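Local atomic coordinates of putative cell surface protein, similar to internalin proteins (Listeria monocytogenes EGD-e, PDB entry 5KZS), a protein that binds the host protein afadin and facilitates the crossing of basement membranes by Listeria, as an internalin-like leucine-rich-repeat protein. Residues Thr159-Val163 with Gln181-Leu185; Leu235-Ile240 with Gln267-Met273; Glu241-Val247 with Glu329-Trp335; Ile260-Tyr265 with Asn317-Asn321. All blocks are in the same frame, centred on the assembly; numbering follows the deposited sequence.

Contact 1: Thr159-Val163 with Gln181-Leu185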
loop_
_atom_site.group_PDB
_atom_site.type_symbol
_atom_site.label_atom_id
_atom_site.label_comp_id
_atom_site.label_asym_id
_atom_site.label_seq_id
_atom_site.Cartn_x
_atom_site.Cartn_y
_atom_site.Cartn_z
ATOM N N THR A 159 5.029 -2.808 -8.565
ATOM C CA THR A 159 4.603 -4.027 -9.284
ATOM C C THR A 159 5.119 -5.278 -8.561
ATOM O O THR A 159 5.964 -5.171 -7.663
ATOM C CB THR A 159 5.027 -4.002 -10.775
ATOM O OG1 THR A 159 6.379 -3.563 -10.908
ATOM C CG2 THR A 159 4.127 -3.051 -11.564
ATOM N N SER A 160 4.596 -6.446 -8.945
ATOM C CA SER A 160 4.844 -7.724 -8.242
ATOM C C SER A 160 6.319 -8.099 -8.191
ATOM O O SER A 160 6.785 -8.637 -7.183
ATOM C CB SER A 160 4.055 -8.862 -8.894
ATOM O OG SER A 160 2.674 -8.528 -8.999
ATOM N N ASP A 161 7.031 -7.813 -9.285
ATOM C CA ASP A 161 8.505 -7.934 -9.363
ATOM C C ASP A 161 9.296 -7.054 -8.367
ATOM O O ASP A 161 10.445 -7.368 -8.070
ATOM C CB ASP A 161 9.011 -7.691 -10.808
ATOM C CG ASP A 161 8.466 -6.400 -11.419
ATOM O OD1 ASP A 161 7.224 -6.326 -11.647
ATOM O OD2 ASP A 161 9.262 -5.466 -11.663
ATOM N N ASP A 162 8.694 -5.970 -7.861
ATOM C CA ASP A 162 9.308 -5.128 -6.814
ATOM C C ASP A 162 9.241 -5.707 -5.397
ATOM O O ASP A 162 9.958 -5.246 -4.517
ATOM C CB ASP A 162 8.679 -3.724 -6.785
ATOM C CG ASP A 162 8.843 -2.953 -8.105
ATOM O OD1 ASP A 162 9.778 -3.243 -8.879
ATOM O OD2 ASP A 162 8.029 -2.036 -8.369
ATOM N N VAL A 163 8.391 -6.702 -5.169
ATOM C CA VAL A 163 8.173 -7.234 -3.827
ATOM C C VAL A 163 8.865 -8.578 -3.612
ATOM O O VAL A 163 8.471 -9.561 -4.217
ATOM C CB VAL A 163 6.676 -7.422 -3.573
ATOM C CG1 VAL A 163 6.422 -7.813 -2.116
ATOM C CG2 VAL A 163 5.926 -6.144 -3.944
ATOM N N GLN A 181 -0.032 -1.257 -8.329
ATOM C CA GLN A 181 -0.611 -2.132 -9.378
ATOM C C GLN A 181 -0.089 -3.563 -9.284
ATOM O O GLN A 181 0.370 -4.154 -10.258
ATOM C CB GLN A 181 -0.519 -1.531 -10.799
ATOM C CG GLN A 181 0.679 -0.649 -11.088
ATOM C CD GLN A 181 0.476 0.801 -10.674
ATOM O OE1 GLN A 181 -0.253 1.105 -9.723
ATOM N NE2 GLN A 181 1.136 1.708 -11.387
ATOM N N LEU A 182 -0.226 -4.119 -8.084
ATOM C CA LEU A 182 0.092 -5.520 -7.814
ATOM C C LEU A 182 -0.908 -6.457 -8.491
ATOM O O LEU A 182 -2.116 -6.320 -8.276
ATOM C CB LEU A 182 0.064 -5.784 -6.305
ATOM C CG LEU A 182 1.126 -5.062 -5.468
ATOM C CD1 LEU A 182 0.789 -5.140 -3.985
ATOM C CD2 LEU A 182 2.516 -5.634 -5.751
ATOM N N THR A 183 -0.390 -7.395 -9.302
ATOM C CA THR A 183 -1.188 -8.482 -9.932
ATOM C C THR A 183 -1.079 -9.833 -9.201
ATOM O O THR A 183 -1.931 -10.701 -9.365
ATOM C CB THR A 183 -0.770 -8.704 -11.402
ATOM O OG1 THR A 183 0.650 -8.868 -11.479
ATOM C CG2 THR A 183 -1.171 -7.528 -12.272
ATOM N N ASN A 184 -0.030 -9.997 -8.407
ATOM C CA ASN A 184 0.274 -11.248 -7.722
ATOM C C ASN A 184 1.122 -10.936 -6.499
ATOM O O ASN A 184 1.774 -9.890 -6.451
ATOM C CB ASN A 184 1.101 -12.163 -8.639
ATOM C CG ASN A 184 0.275 -12.808 -9.747
ATOM O OD1 ASN A 184 -0.432 -13.794 -9.513
ATOM N ND2 ASN A 184 0.367 -12.259 -10.962
ATOM N N LEU A 185 1.141 -11.847 -5.530
ATOM C CA LEU A 185 1.949 -11.653 -4.330
ATOM C C LEU A 185 2.732 -12.909 -3.936
ATOM O O LEU A 185 2.215 -14.008 -4.027
ATOM C CB LEU A 185 1.065 -11.219 -3.166
ATOM C CG LEU A 185 1.546 -9.979 -2.410
ATOM C CD1 LEU A 185 1.240 -8.720 -3.207
ATOM C CD2 LEU A 185 0.893 -9.882 -1.044
#
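Two neighbouring turns of a leucine-rich-repeat solenoid meet here, each through the loop that follows one parallel strand and leads to the next: Thr159-Val163 comes after strand 150-152, Gln181-Leu185 after strand 174-176. The apolar part centres on Leu182, whose CD2 reaches 3.9 Å from Val163 CG2 and 3.8 Å from the backbone C of Thr159. Leu182 and Val163 are both buried and both also touch Ile158, so this apolar part belongs to the hydrophobic core of the stacked repeats. Nearer the surface, Thr159 CG2 lies 4.2 Å from Gln181 CG. Within 159-163, a short 3-10 turn is held by Asp162 N to Thr159 O (2.9 Å) and tied back by Thr159 N to Asp162 OD2 (3.1 Å, 176° at the hydrogen); this turn presents Ser160 to the next repeat. The polar link is made by that serine: Ser160 OG hydrogen-bonds with Thr183 OG1 at 3.2 Å, where either hydroxyl could donate, and Ser160 OG also lies 3.0 Å from Asn184 O.

Contact 2: Leu235-Ile240 with Gln267-Met273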
loop_
_atom_site.group_PDB
_atom_site.type_symbol
_atom_site.label_atom_id
_atom_site.label_comp_id
_atom_site.label_asym_id
_atom_site.label_seq_id
_atom_site.Cartn_x
_atom_site.Cartn_y
_atom_site.Cartn_z
ATOM N N LEU A 235 -9.496 -16.317 5.369
ATOM C CA LEU A 235 -10.807 -15.775 5.071
ATOM C C LEU A 235 -11.298 -14.879 6.191
ATOM O O LEU A 235 -11.741 -13.769 5.919
ATOM C CB LEU A 235 -11.812 -16.894 4.797
ATOM C CG LEU A 235 -13.170 -16.466 4.244
ATOM C CD1 LEU A 235 -13.053 -15.564 3.019
ATOM C CD2 LEU A 235 -13.965 -17.717 3.926
ATOM N N ASN A 236 -11.172 -15.338 7.439
ATOM C CA ASN A 236 -11.624 -14.569 8.634
ATOM C C ASN A 236 -11.096 -13.129 8.668
ATOM O O ASN A 236 -11.797 -12.200 9.071
ATOM C CB ASN A 236 -11.176 -15.245 9.940
ATOM C CG ASN A 236 -11.620 -16.695 10.045
ATOM O OD1 ASN A 236 -12.787 -17.020 9.819
ATOM N ND2 ASN A 236 -10.685 -17.575 10.393
ATOM N N SER A 237 -9.851 -12.975 8.235
ATOM C CA SER A 237 -9.167 -11.707 8.244
ATOM C C SER A 237 -9.518 -10.774 7.089
ATOM O O SER A 237 -9.016 -9.652 7.068
ATOM C CB SER A 237 -7.663 -11.965 8.224
ATOM O OG SER A 237 -7.311 -12.879 9.250
ATOM N N ILE A 238 -10.348 -11.192 6.131
ATOM C CA ILE A 238 -10.588 -10.335 4.969
ATOM C C ILE A 238 -11.587 -9.227 5.273
ATOM O O ILE A 238 -12.513 -9.413 6.064
ATOM C CB ILE A 238 -11.006 -11.132 3.727
ATOM C CG1 ILE A 238 -9.811 -11.959 3.244
ATOM C CG2 ILE A 238 -11.460 -10.206 2.598
ATOM C CD1 ILE A 238 -10.145 -13.068 2.271
ATOM N N PHE A 239 -11.340 -8.065 4.664
ATOM C CA PHE A 239 -12.303 -6.974 4.557
ATOM C C PHE A 239 -12.456 -6.622 3.084
ATOM O O PHE A 239 -11.487 -6.279 2.415
ATOM C CB PHE A 239 -11.817 -5.748 5.337
ATOM C CG PHE A 239 -12.551 -4.464 5.004
ATOM C CD1 PHE A 239 -12.125 -3.644 3.944
ATOM C CD2 PHE A 239 -13.651 -4.054 5.761
ATOM C CE1 PHE A 239 -12.796 -2.466 3.640
ATOM C CE2 PHE A 239 -14.318 -2.877 5.457
ATOM C CZ PHE A 239 -13.890 -2.081 4.400
ATOM N N ILE A 240 -13.676 -6.716 2.580
ATOM C CA ILE A 240 -14.016 -6.187 1.265
ATOM C C ILE A 240 -15.381 -5.557 1.414
ATOM O O ILE A 240 -16.259 -6.127 2.065
ATOM C CB ILE A 240 -14.077 -7.293 0.178
ATOM C CG1 ILE A 240 -12.676 -7.853 -0.080
ATOM C CG2 ILE A 240 -14.715 -6.775 -1.122
ATOM C CD1 ILE A 240 -12.652 -9.094 -0.932
ATOM N N GLN A 267 -18.408 -16.654 0.093
ATOM C CA GLN A 267 -17.307 -16.488 1.012
ATOM C C GLN A 267 -17.540 -15.270 1.913
ATOM O O GLN A 267 -17.449 -15.374 3.144
ATOM C CB GLN A 267 -16.000 -16.380 0.231
ATOM C CG GLN A 267 -15.549 -17.720 -0.305
ATOM C CD GLN A 267 -14.332 -17.619 -1.203
ATOM O OE1 GLN A 267 -14.350 -16.947 -2.238
ATOM N NE2 GLN A 267 -13.264 -18.302 -0.816
ATOM N N LEU A 268 -17.868 -14.131 1.301
ATOM C CA LEU A 268 -18.172 -12.904 2.065
ATOM C C LEU A 268 -19.376 -13.102 2.970
ATOM O O LEU A 268 -19.359 -12.687 4.130
ATOM C CB LEU A 268 -18.434 -11.717 1.134
ATOM C CG LEU A 268 -17.207 -11.156 0.416
ATOM C CD1 LEU A 268 -17.619 -10.053 -0.557
ATOM C CD2 LEU A 268 -16.158 -10.669 1.408
ATOM N N ALA A 269 -20.406 -13.755 2.422
ATOM C CA ALA A 269 -21.618 -14.091 3.170
ATOM C C ALA A 269 -21.267 -14.909 4.405
ATOM O O ALA A 269 -21.680 -14.571 5.511
ATOM C CB ALA A 269 -22.591 -14.862 2.284
ATOM N N GLU A 270 -20.483 -15.964 4.198
ATOM C CA GLU A 270 -20.041 -16.869 5.274
ATOM C C GLU A 270 -19.360 -16.136 6.424
ATOM O O GLU A 270 -19.532 -16.501 7.586
ATOM C CB GLU A 270 -19.106 -17.948 4.697
ATOM C CG GLU A 270 -18.143 -18.611 5.683
ATOM C CD GLU A 270 -17.370 -19.758 5.058
ATOM O OE1 GLU A 270 -17.381 -19.887 3.807
ATOM O OE2 GLU A 270 -16.745 -20.522 5.830
ATOM N N ILE A 271 -18.599 -15.100 6.083
ATOM C CA ILE A 271 -17.771 -14.365 7.045
ATOM C C ILE A 271 -18.466 -13.090 7.613
ATOM O O ILE A 271 -17.842 -12.284 8.325
ATOM C CB ILE A 271 -16.361 -14.135 6.409
ATOM C CG1 ILE A 271 -15.259 -14.519 7.399
ATOM C CG2 ILE A 271 -16.178 -12.749 5.799
ATOM C CD1 ILE A 271 -15.140 -16.019 7.622
ATOM N N ASN A 272 -19.769 -12.957 7.327
ATOM C CA ASN A 272 -20.609 -11.850 7.774
ATOM C C ASN A 272 -20.030 -10.524 7.340
ATOM O O ASN A 272 -19.888 -9.615 8.130
ATOM C CB ASN A 272 -20.837 -11.923 9.289
ATOM C CG ASN A 272 -21.542 -13.207 9.704
ATOM O OD1 ASN A 272 -22.596 -13.546 9.162
ATOM N ND2 ASN A 272 -20.967 -13.927 10.664
HETATM N N MSE A 273 -19.683 -10.444 6.066
HETATM C CA MSE A 273 -19.063 -9.259 5.486
HETATM C C MSE A 273 -19.913 -8.723 4.368
HETATM O O MSE A 273 -19.471 -7.867 3.606
HETATM C CB MSE A 273 -17.662 -9.725 5.060
HETATM C CG MSE A 273 -16.645 -8.707 4.525
HETATM SE SE MSE A 273 -16.257 -7.243 5.784
HETATM C CE MSE A 273 -16.285 -8.153 7.546
#
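No hydrogen bond crosses between Leu235-Ile240 and Gln267-Met273; the 453 Å² they bury depends on how the side chains are turned. Leu235, in the t,p rotamer, puts its CG 3.9 Å from Ile271 CD1. Ile271 sits between wells at chi1 (-132°), which brings the same CD1 to 3.4 Å from Asn236 OD1. Leu268 (m,t) sends CD2 to 4.2 Å from Ile240 CB. These residues form the seam between the last repeat strand, 238-239, and helix 263-270 of the following domain, which resembles the immunoglobulin-like region that follows the repeats in internalins. A Schellman motif ends the helix, with Met273 N bonded to Leu268 O (3.0 Å) and Asn272 N to Ala269 O (3.1 Å); Asn272, at positive phi, turns the chain so that Met273 faces the strand. This selenomethionine, t at chi1 and p at chi2, makes an oblique Met-aromatic contact: its SE lies 4.1 Å from Phe239 CD2 and 5.1 Å from the ring centroid, 52° off the normal. Met273 CG rests 3.6 Å from Ile240 O.

Contact 3: Glu241-Val247 with Glu329-Trp335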
loop_
_atom_site.group_PDB
_atom_site.type_symbol
_atom_site.label_atom_id
_atom_site.label_comp_id
_atom_site.label_asym_id
_atom_site.label_seq_id
_atom_site.Cartn_x
_atom_site.Cartn_y
_atom_site.Cartn_z
ATOM N N GLU A 241 -15.516 -4.366 0.849
ATOM C CA GLU A 241 -16.816 -3.767 0.586
ATOM C C GLU A 241 -17.033 -3.497 -0.890
ATOM O O GLU A 241 -18.158 -3.597 -1.372
ATOM C CB GLU A 241 -16.997 -2.485 1.396
ATOM C CG GLU A 241 -17.123 -2.782 2.888
ATOM C CD GLU A 241 -17.620 -1.610 3.730
ATOM O OE1 GLU A 241 -17.115 -0.472 3.577
ATOM O OE2 GLU A 241 -18.509 -1.859 4.572
ATOM N N ASN A 242 -15.972 -3.147 -1.605
ATOM C CA ASN A 242 -16.057 -2.914 -3.035
ATOM C C ASN A 242 -15.129 -3.864 -3.796
ATOM O O ASN A 242 -14.066 -4.236 -3.299
ATOM C CB ASN A 242 -15.689 -1.478 -3.342
ATOM C CG ASN A 242 -16.336 -0.498 -2.381
ATOM O OD1 ASN A 242 -17.548 -0.295 -2.416
ATOM N ND2 ASN A 242 -15.534 0.101 -1.510
ATOM N N GLN A 243 -15.544 -4.238 -4.999
ATOM C CA GLN A 243 -14.812 -5.198 -5.825
ATOM C C GLN A 243 -15.419 -5.133 -7.225
ATOM O O GLN A 243 -16.630 -4.975 -7.368
ATOM C CB GLN A 243 -14.913 -6.612 -5.226
ATOM C CG GLN A 243 -13.734 -7.530 -5.529
ATOM C CD GLN A 243 -12.462 -7.313 -4.690
ATOM O OE1 GLN A 243 -11.422 -7.925 -4.972
ATOM N NE2 GLN A 243 -12.542 -6.489 -3.649
ATOM N N SER A 244 -14.590 -5.188 -8.255
ATOM C CA SER A 244 -15.086 -5.079 -9.626
ATOM C C SER A 244 -14.378 -6.124 -10.438
ATOM O O SER A 244 -13.150 -6.194 -10.385
ATOM C CB SER A 244 -14.842 -3.686 -10.226
ATOM O OG SER A 244 -13.478 -3.441 -10.552
ATOM N N GLY A 245 -15.131 -6.931 -11.188
ATOM C CA GLY A 245 -14.520 -7.971 -12.003
ATOM C C GLY A 245 -15.349 -8.397 -13.180
ATOM O O GLY A 245 -16.344 -7.768 -13.525
ATOM N N THR A 246 -14.888 -9.457 -13.822
ATOM C CA THR A 246 -15.680 -10.156 -14.811
ATOM C C THR A 246 -15.712 -11.646 -14.510
ATOM O O THR A 246 -14.923 -12.190 -13.722
ATOM C CB THR A 246 -15.208 -9.917 -16.272
ATOM O OG1 THR A 246 -13.901 -10.481 -16.478
ATOM C CG2 THR A 246 -15.241 -8.410 -16.620
ATOM N N VAL A 247 -16.690 -12.273 -15.140
ATOM C CA VAL A 247 -16.856 -13.699 -15.102
ATOM C C VAL A 247 -16.867 -14.097 -16.595
ATOM O O VAL A 247 -17.044 -13.233 -17.471
ATOM C CB VAL A 247 -18.108 -14.030 -14.234
ATOM C CG1 VAL A 247 -19.333 -14.401 -15.067
ATOM C CG2 VAL A 247 -17.782 -15.087 -13.182
ATOM N N GLU A 329 -18.850 1.840 -4.356
ATOM C CA GLU A 329 -18.880 1.039 -5.607
ATOM C C GLU A 329 -19.775 -0.198 -5.492
ATOM O O GLU A 329 -20.424 -0.578 -6.469
ATOM C CB GLU A 329 -17.466 0.582 -6.017
ATOM C CG GLU A 329 -17.339 0.147 -7.477
ATOM C CD GLU A 329 -16.095 -0.688 -7.793
ATOM O OE1 GLU A 329 -15.529 -1.367 -6.897
ATOM O OE2 GLU A 329 -15.689 -0.678 -8.977
ATOM N N GLY A 330 -19.781 -0.837 -4.319
ATOM C CA GLY A 330 -20.407 -2.137 -4.148
ATOM C C GLY A 330 -19.522 -3.164 -4.817
ATOM O O GLY A 330 -18.366 -2.860 -5.138
ATOM N N CYS A 331 -20.050 -4.369 -5.033
ATOM C CA CYS A 331 -19.342 -5.422 -5.769
ATOM C C CYS A 331 -20.009 -5.574 -7.135
ATOM O O CYS A 331 -21.215 -5.596 -7.202
ATOM C CB CYS A 331 -19.384 -6.734 -4.984
ATOM S SG CYS A 331 -18.500 -6.666 -3.399
ATOM N N VAL A 332 -19.236 -5.625 -8.213
ATOM C CA VAL A 332 -19.789 -5.741 -9.571
ATOM C C VAL A 332 -19.029 -6.814 -10.362
ATOM O O VAL A 332 -17.815 -6.925 -10.251
ATOM C CB VAL A 332 -19.671 -4.427 -10.385
ATOM C CG1 VAL A 332 -20.874 -4.249 -11.299
ATOM C CG2 VAL A 332 -19.492 -3.224 -9.485
ATOM N N TYR A 333 -19.734 -7.607 -11.154
ATOM C CA TYR A 333 -19.086 -8.561 -12.044
ATOM C C TYR A 333 -19.841 -8.546 -13.353
ATOM O O TYR A 333 -21.057 -8.695 -13.355
ATOM C CB TYR A 333 -19.030 -9.949 -11.400
ATOM C CG TYR A 333 -18.130 -9.935 -10.201
ATOM C CD1 TYR A 333 -16.764 -10.130 -10.337
ATOM C CD2 TYR A 333 -18.630 -9.632 -8.933
ATOM C CE1 TYR A 333 -15.916 -10.062 -9.233
ATOM C CE2 TYR A 333 -17.797 -9.566 -7.826
ATOM C CZ TYR A 333 -16.436 -9.777 -7.971
ATOM O OH TYR A 333 -15.592 -9.716 -6.872
ATOM N N ASP A 334 -19.123 -8.305 -14.449
ATOM C CA ASP A 334 -19.712 -8.209 -15.787
ATOM C C ASP A 334 -19.389 -9.422 -16.678
ATOM O O ASP A 334 -18.404 -10.141 -16.457
ATOM C CB ASP A 334 -19.210 -6.944 -16.493
ATOM C CG ASP A 334 -19.388 -5.689 -15.658
ATOM O OD1 ASP A 334 -20.119 -5.716 -14.649
ATOM O OD2 ASP A 334 -18.788 -4.661 -16.020
ATOM N N TRP A 335 -20.236 -9.649 -17.680
ATOM C CA TRP A 335 -19.923 -10.580 -18.763
ATOM C C TRP A 335 -20.879 -10.375 -19.930
ATOM O O TRP A 335 -21.958 -9.808 -19.763
ATOM C CB TRP A 335 -19.963 -12.039 -18.289
ATOM C CG TRP A 335 -21.320 -12.568 -18.039
ATOM C CD1 TRP A 335 -22.052 -13.362 -18.872
ATOM C CD2 TRP A 335 -22.122 -12.356 -16.880
ATOM N NE1 TRP A 335 -23.260 -13.657 -18.304
ATOM C CE2 TRP A 335 -23.332 -13.051 -17.077
ATOM C CE3 TRP A 335 -21.942 -11.640 -15.690
ATOM C CZ2 TRP A 335 -24.363 -13.058 -16.124
ATOM C CZ3 TRP A 335 -22.979 -11.640 -14.738
ATOM C CH2 TRP A 335 -24.169 -12.347 -14.967
#
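Seven hydrogen bonds, five of them between backbones, join Glu241-Val247 to Glu329-Trp335 as parallel strands whose short axes run 13° apart and approach to 4.4 Å. Gln243, Gly245 and Val247 each donate across: Gln243 N to Gly330 O (3.1 Å), Gly245 N to Val332 O (2.8 Å) and Val247 N to Asp334 O (3.0 Å). The carbonyls of the first two accept in return, from Val332 N to Gln243 O (2.8 Å) and from Asp334 N to Gly245 O (3.0 Å), the staggered ladder of a parallel pair. Before the ladder starts, Asn242 OD1 accepts two backbone hydrogen bonds, from Gly330 N at 3.0 Å and Glu329 N at 3.2 Å. Gln243 NE2 folds back onto Asn242 O (2.7 Å) and also bonds Leu222 O, while Gln243 OE1 accepts from Leu227 N. Ser244 O is bonded to His226 ND1 and Thr246 O to Asn228 ND2. An ideal CB on Gly245 would fall 2.7 Å from Tyr333 CE1, a clash glycine avoids; Tyr333 OH hydrogen-bonds to Leu227 O. Strand 243-252 is an outermost strand of the mixed sheet after the repeats. Asn242 and Ser244 make backbone hydrogen bonds with Tyr224 and Asn225, strand 312-320 borders 331-339, and helix 263-270 covers Gln243 and Tyr333 through Ile264.

Contact 4: Ile260-Tyr265 with Asn317-Asn321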
loop_
_atom_site.group_PDB
_atom_site.type_symbol
_atom_site.label_atom_id
_atom_site.label_comp_id
_atom_site.label_asym_id
_atom_site.label_seq_id
_atom_site.Cartn_x
_atom_site.Cartn_y
_atom_site.Cartn_z
ATOM N N ILE A 260 -23.919 -18.437 -13.237
ATOM C CA ILE A 260 -22.502 -18.070 -13.141
ATOM C C ILE A 260 -21.932 -18.573 -11.824
ATOM O O ILE A 260 -22.671 -18.776 -10.867
ATOM C CB ILE A 260 -22.285 -16.551 -13.294
ATOM C CG1 ILE A 260 -23.084 -15.759 -12.250
ATOM C CG2 ILE A 260 -22.672 -16.105 -14.701
ATOM C CD1 ILE A 260 -22.648 -14.316 -12.115
ATOM N N GLN A 261 -20.623 -18.807 -11.795
ATOM C CA GLN A 261 -19.915 -19.154 -10.557
ATOM C C GLN A 261 -19.329 -17.860 -10.001
ATOM O O GLN A 261 -18.853 -17.013 -10.766
ATOM C CB GLN A 261 -18.795 -20.184 -10.820
ATOM C CG GLN A 261 -19.238 -21.465 -11.541
ATOM C CD GLN A 261 -20.262 -22.279 -10.749
ATOM O OE1 GLN A 261 -20.195 -22.351 -9.514
ATOM N NE2 GLN A 261 -21.216 -22.899 -11.456
ATOM N N LEU A 262 -19.397 -17.685 -8.680
ATOM C CA LEU A 262 -18.878 -16.474 -8.030
ATOM C C LEU A 262 -18.650 -16.719 -6.537
ATOM O O LEU A 262 -19.413 -16.226 -5.699
ATOM C CB LEU A 262 -19.850 -15.307 -8.257
ATOM C CG LEU A 262 -19.413 -13.906 -7.840
ATOM C CD1 LEU A 262 -18.100 -13.550 -8.527
ATOM C CD2 LEU A 262 -20.496 -12.885 -8.169
ATOM N N PRO A 263 -17.605 -17.500 -6.201
ATOM C CA PRO A 263 -17.345 -17.892 -4.804
ATOM C C PRO A 263 -17.204 -16.737 -3.808
ATOM O O PRO A 263 -17.505 -16.913 -2.623
ATOM C CB PRO A 263 -16.029 -18.671 -4.899
ATOM C CG PRO A 263 -15.993 -19.204 -6.300
ATOM C CD PRO A 263 -16.674 -18.164 -7.142
ATOM N N ILE A 264 -16.728 -15.581 -4.282
ATOM C CA ILE A 264 -16.552 -14.384 -3.439
ATOM C C ILE A 264 -17.833 -13.995 -2.692
ATOM O O ILE A 264 -17.773 -13.686 -1.500
ATOM C CB ILE A 264 -15.950 -13.175 -4.229
ATOM C CG1 ILE A 264 -15.548 -12.050 -3.269
ATOM C CG2 ILE A 264 -16.887 -12.645 -5.310
ATOM C CD1 ILE A 264 -14.714 -10.960 -3.912
ATOM N N TYR A 265 -18.981 -14.057 -3.371
ATOM C CA TYR A 265 -20.254 -13.741 -2.729
ATOM C C TYR A 265 -20.476 -14.581 -1.465
ATOM O O TYR A 265 -20.766 -14.037 -0.384
ATOM C CB TYR A 265 -21.439 -13.906 -3.690
ATOM C CG TYR A 265 -22.780 -13.674 -3.006
ATOM C CD1 TYR A 265 -23.315 -12.389 -2.875
ATOM C CD2 TYR A 265 -23.493 -14.737 -2.448
ATOM C CE1 TYR A 265 -24.529 -12.176 -2.224
ATOM C CE2 TYR A 265 -24.704 -14.537 -1.794
ATOM C CZ TYR A 265 -25.225 -13.259 -1.686
ATOM O OH TYR A 265 -26.424 -13.083 -1.033
ATOM N N ASN A 317 -24.523 -7.804 -15.946
ATOM C CA ASN A 317 -23.794 -7.730 -14.690
ATOM C C ASN A 317 -24.601 -8.211 -13.504
ATOM O O ASN A 317 -25.820 -8.222 -13.515
ATOM C CB ASN A 317 -23.267 -6.315 -14.396
ATOM C CG ASN A 317 -24.367 -5.330 -14.029
ATOM O OD1 ASN A 317 -24.635 -5.075 -12.848
ATOM N ND2 ASN A 317 -25.006 -4.766 -15.047
ATOM N N VAL A 318 -23.873 -8.583 -12.469
ATOM C CA VAL A 318 -24.419 -8.869 -11.163
ATOM C C VAL A 318 -23.885 -7.733 -10.281
ATOM O O VAL A 318 -22.795 -7.239 -10.519
ATOM C CB VAL A 318 -23.967 -10.289 -10.719
ATOM C CG1 VAL A 318 -23.642 -10.384 -9.230
ATOM C CG2 VAL A 318 -25.015 -11.317 -11.116
ATOM N N GLN A 319 -24.683 -7.300 -9.306
ATOM C CA GLN A 319 -24.288 -6.301 -8.313
ATOM C C GLN A 319 -24.716 -6.763 -6.933
ATOM O O GLN A 319 -25.820 -7.260 -6.762
ATOM C CB GLN A 319 -24.960 -4.969 -8.595
ATOM C CG GLN A 319 -24.231 -4.100 -9.586
ATOM C CD GLN A 319 -25.001 -2.830 -9.917
ATOM O OE1 GLN A 319 -25.502 -2.140 -9.021
ATOM N NE2 GLN A 319 -25.108 -2.519 -11.207
ATOM N N PHE A 320 -23.854 -6.589 -5.945
ATOM C CA PHE A 320 -24.222 -6.890 -4.571
ATOM C C PHE A 320 -23.411 -6.055 -3.584
ATOM O O PHE A 320 -22.572 -5.237 -3.980
ATOM C CB PHE A 320 -24.127 -8.396 -4.284
ATOM C CG PHE A 320 -22.727 -8.949 -4.316
ATOM C CD1 PHE A 320 -21.949 -8.984 -3.161
ATOM C CD2 PHE A 320 -22.198 -9.481 -5.499
ATOM C CE1 PHE A 320 -20.665 -9.510 -3.183
ATOM C CE2 PHE A 320 -20.918 -10.011 -5.524
ATOM C CZ PHE A 320 -20.149 -10.024 -4.363
ATOM N N ASN A 321 -23.710 -6.238 -2.299
ATOM C CA ASN A 321 -23.160 -5.426 -1.239
ATOM C C ASN A 321 -23.419 -3.933 -1.466
ATOM O O ASN A 321 -22.636 -3.109 -1.036
ATOM C CB ASN A 321 -21.668 -5.725 -1.082
ATOM C CG ASN A 321 -21.257 -5.870 0.363
ATOM O OD1 ASN A 321 -21.964 -6.482 1.158
ATOM N ND2 ASN A 321 -20.108 -5.324 0.711
#
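This contact lies in the hydrophobic core of the domain after the repeats, a beta-sandwich-like arrangement consistent with the immunoglobulin-like region of internalins. The backbones stay well apart, 9.6 Å between the CA atoms of Ile260 and Val318 and 8.1 Å between those of Tyr265 and Phe320, so side chains alone bridge the layers, without a hydrogen bond. Ile260, near the end of strand 258-261, points inward and sets CD1 3.9 Å from Val318 CG2; it also touches Val247 and Trp335. Leu262, between strand and helix, reaches Val318 and Phe320, the two residues of 317-321 that point toward it, with CD2 4.2 Å from Val318 CG1 and 3.9 Å from Phe320 CE2. Leu262 O accepts from Tyr265 N (3.2 Å) as the chain turns into helix 263-270. Ile264 then meets the edge of the Phe320 ring, CG2 to CZ at 4.3 Å, and touches Tyr333. Tyr265 completes the cluster, its OH hydrogen-bonded to Pro277 O. Its ring makes a T-shaped (edge-to-face) stack on Phe320, with centroids 5.1 Å apart and planes at 85°; the edge of Tyr265 approaches the Phe320 face, Tyr265 CD1 lying 3.7 Å from Phe320 CD1.

Overall arrangement
Contact 1 belongs to the repeats alone: it closes before the others open, its centre lies 21 to 26 Å from theirs, and it touches none of them. Contacts 2, 3 and 4 gather where the solenoid ends. Contact 2 joins the last repeat strand, 238-239, to helix 263-270, which contact 4 also uses; Ile240 CD1 lies 4.1 Å from Ile264 CD1. Contact 3 begins directly after 235-240 and crosses contact 2 along the chain. Contact 4 is nested within the loop that contact 3 closes, their centres 7 Å apart, with strands 331-339 and 312-320 adjacent in one sheet. This is consistent with a hydrophobic core continuous from the repeats into the terminal domain.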